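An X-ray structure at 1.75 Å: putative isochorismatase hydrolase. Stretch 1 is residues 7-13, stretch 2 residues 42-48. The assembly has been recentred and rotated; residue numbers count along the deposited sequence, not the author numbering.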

# COMPACT_ATOMS: atom_id res chain seq x y z
N THR A 7 -3.92 15.00 10.44
CA THR A 7 -3.97 15.07 8.98
C THR A 7 -3.09 14.00 8.33
O THR A 7 -2.70 14.13 7.18
CB THR A 7 -3.52 16.46 8.49
OG1 THR A 7 -2.17 16.68 8.91
CG2 THR A 7 -4.40 17.55 9.08
N THR A 8 -2.80 12.93 9.08
CA THR A 8 -2.11 11.77 8.54
C THR A 8 -3.10 10.65 8.30
O THR A 8 -3.83 10.25 9.21
CB THR A 8 -0.93 11.32 9.45
OG1 THR A 8 -0.07 12.44 9.71
CG2 THR A 8 -0.14 10.17 8.81
N ALA A 9 -3.12 10.17 7.06
CA ALA A 9 -3.98 9.09 6.61
C ALA A 9 -3.14 7.83 6.47
O ALA A 9 -2.00 7.87 5.99
CB ALA A 9 -4.58 9.45 5.26
N LEU A 10 -3.68 6.70 6.89
CA LEU A 10 -3.07 5.40 6.56
C LEU A 10 -3.61 4.99 5.20
O LEU A 10 -4.82 5.00 4.96
CB LEU A 10 -3.34 4.36 7.64
CG LEU A 10 -2.99 2.88 7.41
CD1 LEU A 10 -1.44 2.66 7.55
CD2 LEU A 10 -3.83 2.05 8.41
N LEU A 11 -2.69 4.68 4.29
CA LEU A 11 -3.00 4.41 2.89
C LEU A 11 -2.55 3.01 2.59
O LEU A 11 -1.34 2.70 2.55
CB LEU A 11 -2.30 5.40 1.97
CG LEU A 11 -2.65 5.42 0.49
CD1 LEU A 11 -4.12 5.65 0.28
CD2 LEU A 11 -1.86 6.53 -0.20
N LEU A 12 -3.52 2.14 2.35
CA LEU A 12 -3.22 0.77 2.15
C LEU A 12 -3.35 0.48 0.67
O LEU A 12 -4.44 0.57 0.09
CB LEU A 12 -4.20 -0.10 2.97
CG LEU A 12 -4.28 0.25 4.48
CD1 LEU A 12 -5.33 1.33 4.82
CD2 LEU A 12 -4.51 -1.01 5.33
N ILE A 13 -2.25 0.09 0.06
CA ILE A 13 -2.18 -0.13 -1.39
C ILE A 13 -2.29 -1.60 -1.73
O ILE A 13 -1.37 -2.36 -1.50
CB ILE A 13 -0.82 0.41 -1.98
CG1 ILE A 13 -0.63 1.89 -1.65
CG2 ILE A 13 -0.81 0.19 -3.50
CD1 ILE A 13 -1.66 2.82 -2.27
N LYS A 42 -2.08 -4.38 12.18
CA LYS A 42 -1.60 -3.71 13.41
C LYS A 42 -1.77 -2.17 13.27
O LYS A 42 -2.31 -1.50 14.13
CB LYS A 42 -0.13 -4.09 13.61
CG LYS A 42 0.38 -4.26 15.01
CD LYS A 42 1.73 -5.03 15.00
CE LYS A 42 1.49 -6.55 14.76
NZ LYS A 42 2.74 -7.36 14.94
N LEU A 43 -1.27 -1.61 12.17
CA LEU A 43 -1.41 -0.16 11.90
C LEU A 43 -2.86 0.25 11.70
O LEU A 43 -3.34 1.25 12.25
CB LEU A 43 -0.58 0.24 10.64
CG LEU A 43 0.88 0.50 10.95
CD1 LEU A 43 1.83 0.28 9.74
CD2 LEU A 43 1.02 1.93 11.47
N LEU A 44 -3.58 -0.58 10.97
CA LEU A 44 -5.00 -0.34 10.73
C LEU A 44 -5.77 -0.16 12.04
O LEU A 44 -6.67 0.71 12.16
CB LEU A 44 -5.59 -1.56 10.03
CG LEU A 44 -6.53 -1.29 8.85
CD1 LEU A 44 -7.25 -2.51 8.60
CD2 LEU A 44 -7.48 -0.12 9.03
N ALA A 45 -5.45 -1.02 13.00
CA ALA A 45 -6.12 -1.05 14.29
C ALA A 45 -5.79 0.21 15.10
O ALA A 45 -6.65 0.78 15.77
CB ALA A 45 -5.75 -2.32 15.08
N LYS A 46 -4.53 0.63 15.04
CA LYS A 46 -4.10 1.86 15.72
C LYS A 46 -4.82 3.11 15.19
O LYS A 46 -5.30 3.93 15.97
CB LYS A 46 -2.57 2.01 15.61
CG LYS A 46 -1.97 3.14 16.50
CD LYS A 46 -2.43 3.03 17.97
CE LYS A 46 -1.44 3.64 18.92
NZ LYS A 46 -1.72 3.29 20.33
N PHE A 47 -4.92 3.25 13.87
CA PHE A 47 -5.54 4.43 13.24
C PHE A 47 -7.02 4.54 13.62
O PHE A 47 -7.50 5.62 14.01
CB PHE A 47 -5.36 4.41 11.69
CG PHE A 47 -4.14 5.17 11.21
CD1 PHE A 47 -2.86 4.67 11.42
CD2 PHE A 47 -4.28 6.40 10.57
CE1 PHE A 47 -1.68 5.41 10.98
CE2 PHE A 47 -3.13 7.15 10.13
CZ PHE A 47 -1.85 6.65 10.37
N ARG A 48 -7.73 3.40 13.55
CA ARG A 48 -9.14 3.35 13.87
C ARG A 48 -9.35 3.61 15.37
O ARG A 48 -10.31 4.25 15.75
CB ARG A 48 -9.75 1.99 13.51
CG ARG A 48 -9.85 1.72 12.03
CD ARG A 48 -10.08 0.26 11.76
NE ARG A 48 -10.39 0.02 10.35
CZ ARG A 48 -10.55 -1.19 9.81
NH1 ARG A 48 -10.43 -2.27 10.58
NH2 ARG A 48 -10.84 -1.32 8.52

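Residues 42-48 lie within a helix that packs against the strand of residues 8-13. The two run roughly antiparallel, with 149° between their N-to-C directions. Their axes come within 9.5 Å. No hydrogen bond crosses the contact, which consists of apolar packing, a CH-pi contact on the F47 ring and close approaches to backbone atoms. About 288 Å² of surface is buried, both sides summed.

K42 opens the stretch and does not touch the strand. K42 O accepts a hydrogen bond from K46 N at 3.2 Å.

L43 is buried, and its CA-to-CB bond points toward the strand. It meets L10 alone. L10 CD1 lies 4.0 Å from L43 CB, and L10 CD2 lies 3.9 Å from L43 C. The L10 side chain therefore packs against the helix backbone as well as against a side chain.

L44 sets off sideways, yet it reaches two strand leucines. L10 CD2 approaches L44 CA at 3.5 Å, the closest atom pair between these two residues. Their side chains are farther apart, with L10 CD2 4.3 Å from L44 CD2. L12 CD2 lies 4.1 Å from L44 CG, and this is the one contact L12 makes with residues 42-48. L10 and L12 are two apart on the strand, and both point toward the helix. L11, between them, is out of reach.

A45 points away from the strand and is exposed. K46 sets off sideways, and the end of its side chain leads away. Neither residue touches the strand.

F47 returns to the contact, one helical turn after L43. F47 N donates a hydrogen bond to L43 O at 3.0 Å. F47 CA lies 7.2 Å from L10 CA, the nearest such pair across the stretches. The F47 ring is covered on one face by L10 CB. L10 CB sits 3.5 Å from the centroid of the F47 ring and 4° off the ring normal, which is a nearly perpendicular CH-pi approach. Near the ring plane, at the edge, T8 O lies 3.3 Å from F47 CE2. L10 N is also 3.3 Å from F47 CE2, so the ring packs against strand backbone too. The T8 side chain adds a looser contact, with T8 CG2 4.2 Å from F47 CZ.

R48 ends the stretch out of reach of the strand. R48 N donates a hydrogen bond to L44 O at 3.2 Å. L10 is the centre of the contact: it touches L43, L44 and F47, and has the largest covered area.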